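Local structure of probable aspartate aminotransferase 2 (Methanococcus jannaschii, 2Z61) at residues Met1-Lys4 with Arg5-Asn8; Glu274-Ser277 with Met278-Glu281; Glu149-Ser152 with Asp153-Ala157. The protein catalyses the pyridoxal phosphate-dependent transfer of an amino group from alanine to 4-(hydroxymethyl)-2-furancarboxaldehyde phosphate, giving a furan precursor of methanofuran. All coordinates share one frame; numbering follows the deposited sequence.

Contact 1 of 3, residues Met1-Lys4 with Arg5-Asn8; sequences MLSK and RLLN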
ATOM      1  N   MET A   1     -13.331  18.306  12.933  1.00 59.04           N
ATOM      2  CA  MET A   1     -13.877  17.143  12.178  1.00 57.14           C
ATOM      3  C   MET A   1     -12.807  16.094  11.870  1.00 54.87           C
ATOM      4  O   MET A   1     -13.033  14.896  12.055  1.00 54.09           O
ATOM      5  CB  MET A   1     -14.549  17.627  10.884  1.00 59.77           C
ATOM      6  CG  MET A   1     -13.877  18.827  10.229  1.00 61.63           C
ATOM      7  SD  MET A   1     -14.752  19.401   8.744  1.00 68.10           S
ATOM      8  CE  MET A   1     -16.262  20.084   9.457  1.00 65.86           C
ATOM      9  N   LEU A   2     -11.641  16.543  11.414  1.00 50.88           N
ATOM     10  CA  LEU A   2     -10.542  15.632  11.104  1.00 46.64           C
ATOM     11  C   LEU A   2     -10.009  15.008  12.391  1.00 46.06           C
ATOM     12  O   LEU A   2     -10.112  15.599  13.466  1.00 47.28           O
ATOM     13  CB  LEU A   2      -9.408  16.375  10.396  1.00 46.94           C
ATOM     14  CG  LEU A   2      -9.629  16.825   8.951  1.00 46.38           C
ATOM     15  CD1 LEU A   2      -8.383  17.544   8.459  1.00 46.08           C
ATOM     16  CD2 LEU A   2      -9.927  15.621   8.068  1.00 45.83           C
ATOM     17  N   SER A   3      -9.433  13.817  12.284  1.00 42.50           N
ATOM     18  CA  SER A   3      -8.893  13.138  13.457  1.00 41.44           C
ATOM     19  C   SER A   3      -7.663  13.857  14.004  1.00 40.90           C
ATOM     20  O   SER A   3      -7.032  14.648  13.307  1.00 39.70           O
ATOM     21  CB  SER A   3      -8.501  11.710  13.101  1.00 40.83           C
ATOM     22  OG  SER A   3      -7.419  11.719  12.189  1.00 38.56           O
ATOM     23  N   LYS A   4      -7.332  13.566  15.257  1.00 41.83           N
ATOM     24  CA  LYS A   4      -6.172  14.160  15.907  1.00 45.53           C
ATOM     25  C   LYS A   4      -4.879  13.765  15.199  1.00 44.58           C
ATOM     26  O   LYS A   4      -3.984  14.590  15.032  1.00 41.12           O
ATOM     27  CB  LYS A   4      -6.090  13.717  17.373  1.00 48.75           C
ATOM     28  CG  LYS A   4      -7.089  14.384  18.306  1.00 55.55           C
ATOM     29  CD  LYS A   4      -6.761  14.041  19.759  1.00 59.80           C
ATOM     30  CE  LYS A   4      -7.679  14.757  20.742  1.00 62.43           C
ATOM     31  NZ  LYS A   4      -7.354  14.400  22.157  1.00 62.75           N
ATOM     32  N   ARG A   5      -4.779  12.502  14.791  1.00 44.99           N
ATOM     33  CA  ARG A   5      -3.579  12.023  14.107  1.00 46.34           C
ATOM     34  C   ARG A   5      -3.235  12.847  12.876  1.00 47.24           C
ATOM     35  O   ARG A   5      -2.099  13.280  12.710  1.00 48.46           O
ATOM     36  CB  ARG A   5      -3.734  10.562  13.680  1.00 44.92           C
ATOM     37  CG  ARG A   5      -3.785   9.569  14.817  1.00 44.75           C
ATOM     38  CD  ARG A   5      -3.558   8.158  14.305  1.00 44.47           C
ATOM     39  NE  ARG A   5      -3.544   7.197  15.401  1.00 46.78           N
ATOM     40  CZ  ARG A   5      -4.631   6.720  15.997  1.00 45.09           C
ATOM     41  NH1 ARG A   5      -5.834   7.108  15.597  1.00 39.96           N
ATOM     42  NH2 ARG A   5      -4.511   5.868  17.007  1.00 49.25           N
ATOM     43  N   LEU A   6      -4.218  13.054  12.007  1.00 47.84           N
ATOM     44  CA  LEU A   6      -3.998  13.811  10.783  1.00 49.26           C
ATOM     45  C   LEU A   6      -3.666  15.265  11.045  1.00 50.72           C
ATOM     46  O   LEU A   6      -3.119  15.951  10.181  1.00 49.41           O
ATOM     47  CB  LEU A   6      -5.225  13.718   9.876  1.00 46.85           C
ATOM     48  CG  LEU A   6      -5.120  12.705   8.732  1.00 45.84           C
ATOM     49  CD1 LEU A   6      -4.184  13.247   7.668  1.00 44.47           C
ATOM     50  CD2 LEU A   6      -4.618  11.369   9.263  1.00 45.55           C
ATOM     51  N   LEU A   7      -3.995  15.732  12.245  1.00 54.07           N
ATOM     52  CA  LEU A   7      -3.741  17.114  12.625  1.00 55.93           C
ATOM     53  C   LEU A   7      -2.278  17.338  12.984  1.00 56.97           C
ATOM     54  O   LEU A   7      -1.777  18.458  12.900  1.00 57.93           O
ATOM     55  CB  LEU A   7      -4.643  17.501  13.802  1.00 56.16           C
ATOM     56  CG  LEU A   7      -6.153  17.430  13.530  1.00 57.14           C
ATOM     57  CD1 LEU A   7      -6.916  17.684  14.821  1.00 57.48           C
ATOM     58  CD2 LEU A   7      -6.548  18.444  12.461  1.00 55.31           C
ATOM     59  N   ASN A   8      -1.591  16.268  13.373  1.00 57.87           N
ATOM     60  CA  ASN A   8      -0.182  16.358  13.739  1.00 59.77           C
ATOM     61  C   ASN A   8       0.729  16.036  12.558  1.00 60.11           C
ATOM     62  O   ASN A   8       1.930  16.289  12.607  1.00 60.43           O
ATOM     63  CB  ASN A   8       0.127  15.403  14.896  1.00 62.04           C
ATOM     64  CG  ASN A   8      -0.654  15.739  16.155  1.00 65.05           C
ATOM     65  OD1 ASN A   8      -0.539  16.842  16.697  1.00 66.03           O
ATOM     66  ND2 ASN A   8      -1.448  14.785  16.633  1.00 65.82           N
TER
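K4 and L7 meet where the chain first turns into a helix. The carbonyl oxygen of K4 accepts two weak bonds, from L7 N at 3.0 Å and from N8 N at 3.4 Å, so a single acceptor is shared between two successive amides of a short, loosely bonded turn. N8 bends its amide group over the same oxygen, with ND2 3.0 Å from K4 O, but the angle is too poor for a hydrogen bond. The lysine chain itself runs extended beyond CG and points away from the following residues, which suits a long, charged residue at an exposed place.

L7 leans back over the residues before it. Its CG is anti to the carbonyl carbon (chi1 -61°), and this turns the branched end toward the chain start: CG comes within 2.9 Å of S3 O, a tight approach, and CD2 within 4.1 Å of L2 CB. The two leucines thus share an apolar patch beside the backbone, and L7 N also gives a weak bond to S3 O.

S3 is the N-cap of helix 4-8. With chi1 at 66°, OG is swung back over the first turn and accepts from L6 N at 3.5 Å, a long, weak bond but a nearly straight one (169°). Serine suits the place because its short hydroxyl can accept from the turn and donate at the same time: OG is also bonded to S107 O of the second subunit, and K4 N is hydrogen-bonded to OD1 of D111 of the second subunit. R5 fastens the turn on another side, its NE bonded to F132 O of its own chain and NH1 to L133 O of the second subunit.

Contact 2 of 3, residues Glu274-Ser277 with Met278-Glu281; sequences EINS and MIKE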
ATOM      1  N   GLU A 274      23.425  -3.811 -16.579  1.00 37.19           N
ATOM      2  CA  GLU A 274      22.806  -2.501 -16.703  1.00 36.10           C
ATOM      3  C   GLU A 274      22.878  -1.661 -15.433  1.00 36.04           C
ATOM      4  O   GLU A 274      23.090  -0.453 -15.509  1.00 37.61           O
ATOM      5  CB  GLU A 274      21.353  -2.663 -17.169  1.00 37.85           C
ATOM      6  CG  GLU A 274      21.257  -3.188 -18.600  1.00 42.16           C
ATOM      7  CD  GLU A 274      19.840  -3.522 -19.033  1.00 46.90           C
ATOM      8  OE1 GLU A 274      18.945  -2.662 -18.883  1.00 50.10           O
ATOM      9  OE2 GLU A 274      19.625  -4.648 -19.539  1.00 49.51           O
ATOM     10  N   ILE A 275      22.717  -2.287 -14.271  1.00 35.21           N
ATOM     11  CA  ILE A 275      22.783  -1.535 -13.021  1.00 35.92           C
ATOM     12  C   ILE A 275      24.201  -1.023 -12.775  1.00 35.42           C
ATOM     13  O   ILE A 275      24.384   0.072 -12.239  1.00 33.50           O
ATOM     14  CB  ILE A 275      22.290  -2.390 -11.809  1.00 37.79           C
ATOM     15  CG1 ILE A 275      20.761  -2.369 -11.749  1.00 38.65           C
ATOM     16  CG2 ILE A 275      22.823  -1.835 -10.497  1.00 35.07           C
ATOM     17  CD1 ILE A 275      20.087  -2.989 -12.937  1.00 44.54           C
ATOM     18  N   ASN A 276      25.207  -1.797 -13.171  1.00 34.18           N
ATOM     19  CA  ASN A 276      26.585  -1.353 -12.979  1.00 37.13           C
ATOM     20  C   ASN A 276      26.875  -0.138 -13.854  1.00 35.28           C
ATOM     21  O   ASN A 276      27.624   0.753 -13.468  1.00 33.27           O
ATOM     22  CB  ASN A 276      27.568  -2.474 -13.304  1.00 39.72           C
ATOM     23  CG  ASN A 276      27.731  -3.437 -12.158  1.00 45.02           C
ATOM     24  OD1 ASN A 276      27.821  -3.026 -10.999  1.00 47.24           O
ATOM     25  ND2 ASN A 276      27.787  -4.728 -12.470  1.00 46.48           N
ATOM     26  N   SER A 277      26.269  -0.112 -15.034  1.00 38.30           N
ATOM     27  CA  SER A 277      26.429   1.000 -15.958  1.00 39.39           C
ATOM     28  C   SER A 277      25.775   2.226 -15.320  1.00 38.28           C
ATOM     29  O   SER A 277      26.279   3.348 -15.423  1.00 37.42           O
ATOM     30  CB  SER A 277      25.742   0.666 -17.286  1.00 42.32           C
ATOM     31  OG  SER A 277      25.618   1.812 -18.109  1.00 46.53           O
ATOM     32  N   MET A 278      24.653   1.992 -14.649  1.00 35.22           N
ATOM     33  CA  MET A 278      23.917   3.061 -13.986  1.00 35.12           C
ATOM     34  C   MET A 278      24.745   3.595 -12.819  1.00 31.71           C
ATOM     35  O   MET A 278      24.881   4.805 -12.646  1.00 29.70           O
ATOM     36  CB  MET A 278      22.569   2.528 -13.479  1.00 41.22           C
ATOM     37  CG  MET A 278      21.510   3.595 -13.212  1.00 46.87           C
ATOM     38  SD  MET A 278      19.980   2.920 -12.475  1.00 55.87           S
ATOM     39  CE  MET A 278      19.200   2.139 -13.917  1.00 51.57           C
ATOM     40  N   ILE A 279      25.308   2.688 -12.025  1.00 29.84           N
ATOM     41  CA  ILE A 279      26.114   3.099 -10.886  1.00 29.92           C
ATOM     42  C   ILE A 279      27.295   3.962 -11.330  1.00 31.36           C
ATOM     43  O   ILE A 279      27.616   4.949 -10.681  1.00 31.55           O
ATOM     44  CB  ILE A 279      26.616   1.876 -10.077  1.00 29.38           C
ATOM     45  CG1 ILE A 279      25.428   1.214  -9.367  1.00 29.73           C
ATOM     46  CG2 ILE A 279      27.662   2.312  -9.051  1.00 28.01           C
ATOM     47  CD1 ILE A 279      25.752  -0.082  -8.662  1.00 31.25           C
ATOM     48  N   LYS A 280      27.931   3.598 -12.439  1.00 32.85           N
ATOM     49  CA  LYS A 280      29.060   4.376 -12.948  1.00 35.94           C
ATOM     50  C   LYS A 280      28.633   5.797 -13.320  1.00 35.13           C
ATOM     51  O   LYS A 280      29.308   6.765 -12.983  1.00 33.01           O
ATOM     52  CB  LYS A 280      29.670   3.697 -14.180  1.00 37.61           C
ATOM     53  CG  LYS A 280      30.879   2.818 -13.901  1.00 43.87           C
ATOM     54  CD  LYS A 280      30.578   1.715 -12.907  1.00 48.25           C
ATOM     55  CE  LYS A 280      31.792   0.814 -12.724  1.00 54.67           C
ATOM     56  NZ  LYS A 280      32.268   0.252 -14.027  1.00 55.97           N
ATOM     57  N   GLU A 281      27.510   5.919 -14.021  1.00 34.59           N
ATOM     58  CA  GLU A 281      27.018   7.229 -14.423  1.00 33.89           C
ATOM     59  C   GLU A 281      26.736   8.112 -13.206  1.00 31.78           C
ATOM     60  O   GLU A 281      27.107   9.284 -13.189  1.00 32.50           O
ATOM     61  CB  GLU A 281      25.748   7.082 -15.275  1.00 36.36           C
ATOM     62  CG  GLU A 281      25.101   8.410 -15.651  1.00 40.99           C
ATOM     63  CD  GLU A 281      25.974   9.270 -16.554  1.00 45.35           C
ATOM     64  OE1 GLU A 281      27.208   9.309 -16.361  1.00 45.72           O
ATOM     65  OE2 GLU A 281      25.416   9.920 -17.457  1.00 48.21           O
TER
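The flat peptide groups of E274, I275, N276 and S277 each receive the N-H of the residue four places on, and each donor stands 20° to 30° off the plane of its carbonyl. The shortest of the four bonds runs from I279 N to I275 O at 2.8 Å. Side-chain carbons crowd round these oxygens: M278 CB is 3.3 Å from I275 O, and K280, bent at chi2 (58°), lays CD 3.2 Å from N276 O. The N276 amide has I279 CD1 4.3 Å from OD1.

This is regular alpha-helix, a little over two turns within the long helix 269-295. One turn apart, I275 and I279 cross obliquely, with I275 CG2 3.9 Å from I279 CD1; branched apolar side chains suit a face on which I275 is buried against P44 and against L223, the neighbour of K222, which carries the pyridoxal phosphate. M278, flexible and apolar, lies against F41. The carboxylates are held outside this stretch: E274 OE1 accepts from K45 N, while E281 OE1 forms a salt bridge with R284.

Contact 3 of 3, residues Glu149-Ser152 with Asp153-Ala157; sequences EALS and DKTKA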
ATOM      1  N   GLU A 149      23.404  10.017  25.388  1.00 38.83           N
ATOM      2  CA  GLU A 149      22.629  11.058  26.046  1.00 40.42           C
ATOM      3  C   GLU A 149      21.137  11.027  25.700  1.00 40.07           C
ATOM      4  O   GLU A 149      20.306  11.434  26.509  1.00 38.34           O
ATOM      5  CB  GLU A 149      23.213  12.431  25.699  1.00 43.40           C
ATOM      6  CG  GLU A 149      24.600  12.650  26.284  1.00 50.76           C
ATOM      7  CD  GLU A 149      25.111  14.066  26.103  1.00 53.42           C
ATOM      8  OE1 GLU A 149      25.189  14.536  24.947  1.00 56.00           O
ATOM      9  OE2 GLU A 149      25.439  14.709  27.123  1.00 57.18           O
ATOM     10  N   ALA A 150      20.798  10.540  24.508  1.00 37.76           N
ATOM     11  CA  ALA A 150      19.402  10.491  24.085  1.00 37.73           C
ATOM     12  C   ALA A 150      18.615   9.315  24.658  1.00 37.42           C
ATOM     13  O   ALA A 150      17.391   9.389  24.771  1.00 36.23           O
ATOM     14  CB  ALA A 150      19.318  10.479  22.554  1.00 36.97           C
ATOM     15  N   LEU A 151      19.311   8.239  25.019  1.00 37.50           N
ATOM     16  CA  LEU A 151      18.657   7.052  25.570  1.00 40.12           C
ATOM     17  C   LEU A 151      17.844   7.310  26.833  1.00 41.77           C
ATOM     18  O   LEU A 151      18.200   8.158  27.656  1.00 42.31           O
ATOM     19  CB  LEU A 151      19.686   5.962  25.876  1.00 42.79           C
ATOM     20  CG  LEU A 151      20.258   5.150  24.715  1.00 43.79           C
ATOM     21  CD1 LEU A 151      21.291   4.171  25.253  1.00 44.30           C
ATOM     22  CD2 LEU A 151      19.140   4.394  24.013  1.00 44.85           C
ATOM     23  N   SER A 152      16.750   6.564  26.976  1.00 41.64           N
ATOM     24  CA  SER A 152      15.873   6.682  28.134  1.00 43.92           C
ATOM     25  C   SER A 152      15.198   5.336  28.365  1.00 45.98           C
ATOM     26  O   SER A 152      15.508   4.345  27.698  1.00 47.11           O
ATOM     27  CB  SER A 152      14.791   7.741  27.892  1.00 41.16           C
ATOM     28  OG  SER A 152      13.531   7.128  27.678  1.00 39.69           O
ATOM     29  N   ASP A 153      14.274   5.303  29.318  1.00 47.00           N
ATOM     30  CA  ASP A 153      13.546   4.081  29.622  1.00 48.69           C
ATOM     31  C   ASP A 153      12.477   3.827  28.567  1.00 46.92           C
ATOM     32  O   ASP A 153      11.984   2.710  28.428  1.00 46.71           O
ATOM     33  CB  ASP A 153      12.887   4.181  31.000  1.00 52.34           C
ATOM     34  CG  ASP A 153      13.897   4.237  32.130  1.00 58.80           C
ATOM     35  OD1 ASP A 153      14.727   3.307  32.229  1.00 62.95           O
ATOM     36  OD2 ASP A 153      13.859   5.202  32.923  1.00 60.50           O
ATOM     37  N   LYS A 154      12.120   4.867  27.824  1.00 44.56           N
ATOM     38  CA  LYS A 154      11.095   4.743  26.793  1.00 43.39           C
ATOM     39  C   LYS A 154      11.655   4.475  25.398  1.00 40.81           C
ATOM     40  O   LYS A 154      10.899   4.215  24.465  1.00 40.87           O
ATOM     41  CB  LYS A 154      10.220   6.003  26.766  1.00 45.03           C
ATOM     42  CG  LYS A 154       9.530   6.311  28.094  1.00 47.25           C
ATOM     43  CD  LYS A 154       8.581   5.194  28.532  1.00 48.96           C
ATOM     44  CE  LYS A 154       7.417   5.031  27.565  1.00 53.58           C
ATOM     45  NZ  LYS A 154       6.481   3.938  27.968  1.00 53.19           N
ATOM     46  N   THR A 155      12.975   4.533  25.257  1.00 37.93           N
ATOM     47  CA  THR A 155      13.619   4.286  23.969  1.00 33.73           C
ATOM     48  C   THR A 155      13.313   2.874  23.479  1.00 32.13           C
ATOM     49  O   THR A 155      13.798   1.897  24.036  1.00 30.61           O
ATOM     50  CB  THR A 155      15.144   4.444  24.071  1.00 31.98           C
ATOM     51  OG1 THR A 155      15.460   5.787  24.463  1.00 31.66           O
ATOM     52  CG2 THR A 155      15.804   4.138  22.724  1.00 29.63           C
ATOM     53  N   LYS A 156      12.517   2.766  22.424  1.00 31.38           N
ATOM     54  CA  LYS A 156      12.142   1.456  21.897  1.00 30.07           C
ATOM     55  C   LYS A 156      12.963   1.025  20.683  1.00 28.94           C
ATOM     56  O   LYS A 156      13.303  -0.153  20.536  1.00 25.00           O
ATOM     57  CB  LYS A 156      10.655   1.458  21.519  1.00 29.98           C
ATOM     58  CG  LYS A 156      10.049   0.084  21.335  1.00 29.89           C
ATOM     59  CD  LYS A 156      10.020  -0.666  22.657  1.00 34.36           C
ATOM     60  CE  LYS A 156       9.020  -1.801  22.635  1.00 38.23           C
ATOM     61  NZ  LYS A 156       7.632  -1.285  22.479  1.00 39.84           N
ATOM     62  N   ALA A 157      13.279   1.971  19.805  1.00 24.59           N
ATOM     63  CA  ALA A 157      14.027   1.614  18.616  1.00 24.09           C
ATOM     64  C   ALA A 157      14.795   2.776  18.026  1.00 23.26           C
ATOM     65  O   ALA A 157      14.693   3.906  18.492  1.00 24.68           O
ATOM     66  CB  ALA A 157      13.078   1.041  17.571  1.00 24.19           C
TER
HETATM   67  O   HOH W   1      15.169   8.182  23.948  1.00 43.32           O
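Two torsions set this turn. In T155, OG1 is anti to the carbonyl carbon (chi1 -61°), which directs the hydroxyl at the backbone of S152 and leaves CG2 on the side of L151. In S152, chi1 is 107°, away from the staggered positions, and it carries OG over the next amides. OG accepts from K154 N at 2.7 Å with an angle of 160°, an ST turn, and is also bonded to E115 OE1; serine, with its short hydroxyl, can serve both partners.

T155 OG1 accepts from S152 N at 2.9 Å, a more bent bond. The hydroxyl donates its own hydrogen bond to a water, which in turn donates to A150 O at 2.7 Å, so the last carbonyl of the helix is tied to the strand by this chain. On the threonine's other branch, CG2 lies 3.6 Å from L151 CD2, the two side chains crossing at about a right angle. L151, the first residue to leave helical conformation, also packs on F178 and N182 of helix 173-182. Threonine suits the place because it offers a hydroxyl to one neighbour and a methyl to another; a valine here would keep a methyl for L151 but would probably leave S152 N and the bridging water without their mate.

From K154 onward the backbone bonds to strand 115-119, and K156 NZ forms a salt bridge with D114. The turn closes a beta-alpha-beta crossover of strand 136-140, helix 144-150 and strand 155-161, the two parallel strands flanking strand 115-119 in the large mixed sheet of the fold-type I aminotransferases.

How the contacts relate
Along the chain the order is contact 1, contact 3, contact 2, and none touches another. Contacts 1 and 3 have centres 27 Å and nearest atoms about 15 Å apart. Contact 2, on helix 269-295, lies across the chain's centre from both, its centre 44 Å from contact 1 and 40 Å from contact 3. Contact 1, on helix 4-8, faces the end of helix 98-109 and the loop after it in the second subunit, a region contact 3 touches within its own chain through K156. The three sample the dimer interface, the turn from helix 144-150 into inner strand 155-161 of the large mixed sheet, and a long helix that packs on the residue next to the cofactor lysine.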